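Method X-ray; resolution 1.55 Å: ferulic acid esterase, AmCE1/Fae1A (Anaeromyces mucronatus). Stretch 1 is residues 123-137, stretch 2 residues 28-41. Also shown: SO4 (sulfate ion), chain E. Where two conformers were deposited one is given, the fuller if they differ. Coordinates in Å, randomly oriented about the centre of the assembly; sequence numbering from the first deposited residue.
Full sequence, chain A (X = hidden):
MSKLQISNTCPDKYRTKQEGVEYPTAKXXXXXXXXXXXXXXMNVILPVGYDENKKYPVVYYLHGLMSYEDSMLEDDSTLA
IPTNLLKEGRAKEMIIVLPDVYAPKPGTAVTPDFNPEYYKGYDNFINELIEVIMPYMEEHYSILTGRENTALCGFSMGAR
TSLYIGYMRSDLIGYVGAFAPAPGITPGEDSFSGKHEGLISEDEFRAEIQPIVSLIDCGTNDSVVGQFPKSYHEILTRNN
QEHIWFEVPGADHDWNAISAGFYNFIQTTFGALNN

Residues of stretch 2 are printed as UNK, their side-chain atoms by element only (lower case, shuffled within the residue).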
# COMPACT_ATOMS: atom_id res chain seq x y z
N ASP A 123 -9.99 -5.77 -6.99
CA ASP A 123 -10.57 -4.51 -7.49
C ASP A 123 -11.66 -4.01 -6.57
O ASP A 123 -11.81 -2.79 -6.33
CB ASP A 123 -11.17 -4.69 -8.90
CG ASP A 123 -10.16 -5.21 -9.92
OD1 ASP A 123 -8.95 -4.97 -9.68
OD2 ASP A 123 -10.61 -5.79 -10.93
N ASN A 124 -12.44 -4.93 -5.99
CA ASN A 124 -13.55 -4.54 -5.16
C ASN A 124 -13.12 -3.98 -3.82
O ASN A 124 -13.94 -3.44 -3.06
CB ASN A 124 -14.49 -5.77 -4.95
CG ASN A 124 -15.87 -5.36 -4.53
OD1 ASN A 124 -16.45 -4.42 -5.12
ND2 ASN A 124 -16.45 -6.09 -3.58
N PHE A 125 -11.83 -4.10 -3.50
CA PHE A 125 -11.30 -3.58 -2.27
C PHE A 125 -11.49 -2.05 -2.17
O PHE A 125 -11.58 -1.55 -1.04
CB PHE A 125 -9.80 -3.93 -2.11
CG PHE A 125 -9.29 -3.54 -0.73
CD1 PHE A 125 -9.69 -4.27 0.39
CD2 PHE A 125 -8.48 -2.42 -0.56
CE1 PHE A 125 -9.30 -3.88 1.67
CE2 PHE A 125 -8.09 -2.04 0.69
CZ PHE A 125 -8.47 -2.77 1.83
N ILE A 126 -11.63 -1.36 -3.30
CA ILE A 126 -11.94 0.08 -3.20
C ILE A 126 -13.23 0.30 -2.40
O ILE A 126 -13.30 1.19 -1.56
CB ILE A 126 -12.01 0.73 -4.59
CG1 ILE A 126 -12.18 2.26 -4.45
CG2 ILE A 126 -13.23 0.18 -5.42
CD1 ILE A 126 -11.94 2.96 -5.84
N ASN A 127 -14.21 -0.58 -2.53
CA ASN A 127 -15.44 -0.46 -1.79
C ASN A 127 -15.27 -0.90 -0.31
O ASN A 127 -15.78 -0.24 0.60
CB ASN A 127 -16.56 -1.29 -2.48
CG ASN A 127 -16.85 -0.74 -3.86
OD1 ASN A 127 -17.05 0.48 -3.96
ND2 ASN A 127 -16.75 -1.56 -4.92
N GLU A 128 -14.51 -1.98 -0.11
CA GLU A 128 -14.21 -2.45 1.28
C GLU A 128 -13.49 -1.37 2.06
O GLU A 128 -13.89 -1.07 3.19
CB GLU A 128 -13.31 -3.72 1.22
CG GLU A 128 -12.92 -4.27 2.62
CD GLU A 128 -14.15 -4.78 3.38
OE1 GLU A 128 -15.23 -4.98 2.76
OE2 GLU A 128 -14.05 -4.96 4.61
N LEU A 129 -12.51 -0.73 1.42
CA LEU A 129 -11.73 0.28 2.16
C LEU A 129 -12.63 1.49 2.52
O LEU A 129 -12.65 1.96 3.66
CB LEU A 129 -10.50 0.67 1.31
CG LEU A 129 -9.68 1.80 2.00
CD1 LEU A 129 -8.97 1.29 3.26
CD2 LEU A 129 -8.63 2.35 0.98
N ILE A 130 -13.33 2.02 1.50
CA ILE A 130 -14.01 3.33 1.68
C ILE A 130 -15.31 3.18 2.46
O ILE A 130 -15.63 4.03 3.31
CB ILE A 130 -14.23 3.97 0.28
CG1 ILE A 130 -12.85 4.34 -0.27
CG2 ILE A 130 -15.18 5.16 0.37
CD1 ILE A 130 -12.90 4.77 -1.78
N GLU A 131 -16.04 2.07 2.20
CA GLU A 131 -17.36 1.89 2.81
C GLU A 131 -17.31 1.19 4.18
O GLU A 131 -18.26 1.33 4.95
CB GLU A 131 -18.30 1.06 1.91
CG GLU A 131 -18.52 1.75 0.56
CD GLU A 131 -19.39 0.89 -0.34
OE1 GLU A 131 -20.14 0.03 0.14
OE2 GLU A 131 -19.30 1.06 -1.55
N VAL A 132 -16.26 0.41 4.42
CA VAL A 132 -16.25 -0.44 5.64
C VAL A 132 -15.04 -0.16 6.52
O VAL A 132 -15.24 0.13 7.72
CB VAL A 132 -16.28 -1.94 5.32
CG1 VAL A 132 -16.44 -2.74 6.63
CG2 VAL A 132 -17.47 -2.22 4.46
N ILE A 133 -13.84 -0.27 5.98
CA ILE A 133 -12.66 -0.19 6.85
C ILE A 133 -12.40 1.23 7.37
O ILE A 133 -12.17 1.43 8.59
CB ILE A 133 -11.44 -0.70 6.13
CG1 ILE A 133 -11.54 -2.26 6.00
CG2 ILE A 133 -10.13 -0.44 6.95
CD1 ILE A 133 -10.39 -2.82 5.13
N MET A 134 -12.47 2.21 6.51
CA MET A 134 -12.23 3.57 6.96
C MET A 134 -13.24 4.02 8.01
O MET A 134 -12.86 4.57 9.06
CB MET A 134 -12.20 4.55 5.78
CG MET A 134 -10.92 4.46 5.08
SD MET A 134 -10.96 5.48 3.60
CE MET A 134 -10.47 7.02 4.31
N PRO A 135 -14.56 3.75 7.81
CA PRO A 135 -15.49 4.10 8.90
C PRO A 135 -15.22 3.29 10.19
O PRO A 135 -15.36 3.81 11.29
CB PRO A 135 -16.88 3.75 8.32
CG PRO A 135 -16.68 3.89 6.80
CD PRO A 135 -15.28 3.44 6.54
N TYR A 136 -14.82 2.02 10.06
CA TYR A 136 -14.52 1.24 11.26
C TYR A 136 -13.40 1.92 12.07
O TYR A 136 -13.46 2.07 13.28
CB TYR A 136 -14.11 -0.17 10.85
CG TYR A 136 -13.92 -1.07 12.06
CD1 TYR A 136 -12.70 -1.07 12.75
CD2 TYR A 136 -14.95 -1.92 12.49
CE1 TYR A 136 -12.54 -1.89 13.91
CE2 TYR A 136 -14.79 -2.73 13.60
CZ TYR A 136 -13.59 -2.68 14.32
OH TYR A 136 -13.47 -3.49 15.45
N MET A 137 -12.34 2.30 11.35
CA MET A 137 -11.19 2.91 12.03
C MET A 137 -11.60 4.19 12.71
O MET A 137 -11.15 4.44 13.84
CB MET A 137 -10.05 3.21 11.02
CG MET A 137 -9.39 1.93 10.47
SD MET A 137 -8.76 0.79 11.76
CE MET A 137 -7.47 1.86 12.51
N UNK A 28 -5.12 -8.65 15.69
CA UNK A 28 -6.04 -9.01 14.63
C UNK A 28 -7.49 -8.74 15.01
O UNK A 28 -7.98 -9.19 16.09
n UNK A 28 -4.59 -13.59 11.16
c UNK A 28 -6.26 -12.19 12.34
c UNK A 28 -6.59 -10.78 12.89
c UNK A 28 -5.87 -10.49 14.24
c UNK A 28 -4.78 -12.30 11.92
N UNK A 29 -8.12 -7.92 14.19
CA UNK A 29 -9.47 -7.48 14.40
C UNK A 29 -10.42 -8.19 13.46
O UNK A 29 -10.15 -8.31 12.24
c UNK A 29 -11.02 -5.41 14.21
c UNK A 29 -8.60 -5.16 15.12
c UNK A 29 -9.55 -5.92 14.15
c UNK A 29 -8.76 -5.56 16.56
N UNK A 30 -11.56 -8.67 13.97
CA UNK A 30 -12.62 -9.29 13.19
C UNK A 30 -13.78 -8.30 13.12
O UNK A 30 -14.19 -7.77 14.18
c UNK A 30 -13.06 -10.63 13.86
c UNK A 30 -14.04 -11.38 12.97
o UNK A 30 -11.90 -11.47 13.97
N UNK A 31 -14.30 -8.05 11.92
CA UNK A 31 -15.32 -7.00 11.76
C UNK A 31 -16.24 -7.40 10.60
O UNK A 31 -15.86 -8.19 9.70
c UNK A 31 -12.69 -6.05 9.99
c UNK A 31 -14.00 -5.55 10.13
c UNK A 31 -12.75 -5.60 7.60
o UNK A 31 -12.20 -5.56 6.32
c UNK A 31 -14.04 -5.07 7.73
c UNK A 31 -14.69 -5.09 9.00
c UNK A 31 -14.69 -5.60 11.48
c UNK A 31 -12.03 -6.06 8.69
N UNK A 32 -17.48 -6.92 10.62
CA UNK A 32 -18.40 -7.35 9.57
C UNK A 32 -18.36 -6.38 8.38
O UNK A 32 -18.46 -5.19 8.61
c UNK A 32 -22.43 -9.08 7.04
c UNK A 32 -21.72 -9.92 7.88
c UNK A 32 -19.87 -7.45 10.11
c UNK A 32 -22.31 -7.66 7.23
c UNK A 32 -21.53 -7.19 8.22
o UNK A 32 -23.24 -9.58 6.05
c UNK A 32 -20.82 -8.03 9.08
c UNK A 32 -20.93 -9.41 8.88
N UNK A 33 -18.32 -6.93 7.18
CA UNK A 33 -18.31 -6.10 5.94
C UNK A 33 -19.63 -6.26 5.17
O UNK A 33 -19.95 -7.34 4.68
o UNK A 33 -17.38 -5.96 3.72
c UNK A 33 -17.16 -6.55 5.03
N UNK A 34 -20.35 -5.14 5.04
CA UNK A 34 -21.49 -5.14 4.14
C UNK A 34 -21.11 -5.29 2.64
O UNK A 34 -22.01 -5.51 1.83
c UNK A 34 -21.68 -0.09 4.03
c UNK A 34 -22.35 -3.87 4.32
c UNK A 34 -21.59 -2.61 3.99
n UNK A 34 -22.44 1.09 4.59
c UNK A 34 -22.47 -1.37 4.36
N UNK A 35 -19.83 -5.09 2.32
CA UNK A 35 -19.39 -5.19 0.93
C UNK A 35 -19.24 -6.66 0.53
O UNK A 35 -19.78 -7.10 -0.50
c UNK A 35 -18.35 -2.89 0.82
c UNK A 35 -18.08 -4.40 0.75
c UNK A 35 -17.43 -4.77 -0.57
N UNK A 36 -18.55 -7.42 1.36
CA UNK A 36 -18.43 -8.90 1.11
C UNK A 36 -19.59 -9.69 1.70
O UNK A 36 -19.80 -10.87 1.38
c UNK A 36 -15.89 -8.73 1.09
o UNK A 36 -17.13 -9.26 3.12
c UNK A 36 -17.13 -9.47 1.70
N UNK A 37 -20.38 -9.05 2.54
CA UNK A 37 -21.44 -9.70 3.35
C UNK A 37 -20.89 -10.84 4.20
O UNK A 37 -21.57 -11.83 4.43
c UNK A 37 -23.19 -8.95 1.69
c UNK A 37 -22.63 -10.15 2.48
c UNK A 37 -24.46 -9.25 0.93
o UNK A 37 -24.74 -8.53 -0.07
o UNK A 37 -25.18 -10.22 1.23
N UNK A 38 -19.69 -10.63 4.73
CA UNK A 38 -19.07 -11.61 5.61
C UNK A 38 -18.26 -10.92 6.69
O UNK A 38 -17.94 -9.75 6.58
c UNK A 38 -18.86 -13.32 3.75
c UNK A 38 -18.11 -12.55 4.84
o UNK A 38 -17.08 -11.76 4.26
N UNK A 39 -17.97 -11.71 7.72
CA UNK A 39 -16.95 -11.30 8.70
C UNK A 39 -15.56 -11.40 8.10
O UNK A 39 -15.22 -12.40 7.44
o UNK A 39 -19.63 -10.63 12.12
c UNK A 39 -17.02 -12.17 9.97
o UNK A 39 -17.51 -10.15 11.85
c UNK A 39 -18.50 -10.87 11.62
c UNK A 39 -18.34 -12.10 10.72
N UNK A 40 -14.78 -10.33 8.24
CA UNK A 40 -13.43 -10.27 7.69
C UNK A 40 -12.42 -9.96 8.79
O UNK A 40 -12.79 -9.66 9.92
n UNK A 40 -13.27 -8.95 3.51
c UNK A 40 -13.35 -9.22 6.59
c UNK A 40 -14.53 -9.23 5.62
n UNK A 40 -11.21 -9.09 2.50
c UNK A 40 -14.25 -8.36 4.41
n UNK A 40 -11.64 -7.40 3.99
c UNK A 40 -12.04 -8.48 3.34
N UNK A 41 -11.13 -10.04 8.45
CA UNK A 41 -10.07 -9.75 9.41
C UNK A 41 -9.12 -8.70 8.88
O UNK A 41 -8.90 -8.61 7.66
c UNK A 41 -9.26 -11.01 9.71
c UNK A 41 -9.38 -13.34 10.95
c UNK A 41 -10.16 -14.18 11.97
c UNK A 41 -10.16 -12.10 10.54
n UNK A 41 -11.60 -14.11 11.71
S SO4 E . -18.60 -4.73 13.76
O1 SO4 E . -18.47 -3.48 12.96
O2 SO4 E . -18.37 -5.89 12.95
O3 SO4 E . -19.97 -4.75 14.25
O4 SO4 E . -17.68 -4.83 14.93
O HOH W 1 -15.12 -5.66 15.46
O HOH W 2 -20.34 3.02 4.85

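Position 28 carries four carbons in a row ending in nitrogen, out of reach of the helix: Lys28. Position 29 has four carbons, forked at the first, with one arm two carbons long, and it points toward the helix. This is Ile29, whose CG2 lies 3.8 Å from Tyr136 CZ. Position 30 has one carbon bearing an oxygen and a carbon, and turns away: Thr30, or valine's shape with one arm made polar.

At 31 a single carbon leads to a six-carbon ring bearing one oxygen. The ring runs in beside Val132 and Ile133, and its oxygen ends at Glu128, so this is Tyr31. Its OH donates to Glu128 OE2 at 2.6 Å, CE2 packs 3.5 Å from Val132 CG1, and its edge faces the ring of Tyr136. Position 32 repeats the same atoms but points away, as alternation along a strand predicts: Tyr32. Its backbone N donates to sulfate O2 at 2.7 Å.

Position 33 has one carbon and one oxygen, the oxygen close to Glu128: Ser33. Ser33 OG donates to Glu128 OE1 at 2.6 Å. The same Ser33 OG accepts from the backbone N of 35 at 3.0 Å and from the backbone N of 36 at 3.0 Å, so one small hydroxyl ties the turn to the helix. Position 34, four carbons in a row then nitrogen, lies along Glu131: Lys34. A water bridges its NZ (2.9 Å) to Glu131 O (2.7 Å).

Position 35 shows three carbons, forked at the first, set among Asn124, Asn127, Glu128, Glu131 and Val132: Val35, with the largest covered area of the stretch. Its CG2 is 3.8 Å from Val132 CG2. Position 36, a carbon bearing oxygen and carbon, is Thr36, its CG2 4.2 Å from Glu128 OE1.

Position 37, three carbons with two oxygens on the third, is out of reach: Glu37. Position 38, a carbon with one oxygen and one carbon, is Thr38; its OG1 and Thr36 OG1 share a hydrogen bond at 2.7 Å. Position 39 repeats the three-carbon acid, also out of reach: Glu39.

Position 40 has three carbons, a nitrogen, then a carbon with two more nitrogens, extending toward Glu128: Arg40. NH1 forms a salt bridge with Glu128 OE2 at 3.5 Å and donates to Tyr31 OH at 3.0 Å. Position 41, four carbons then nitrogen, is Lys41, out of reach.

The rule is a buried acid with its partners supplied: Glu128 receives two hydroxyls and a guanidinium, while Val132 packs against Tyr31 and Val35 beside it, and Tyr136, farther along the helix, covers Ile29 and Tyr31.

Stretch 2 (28-41) KITYYSKVTETERK
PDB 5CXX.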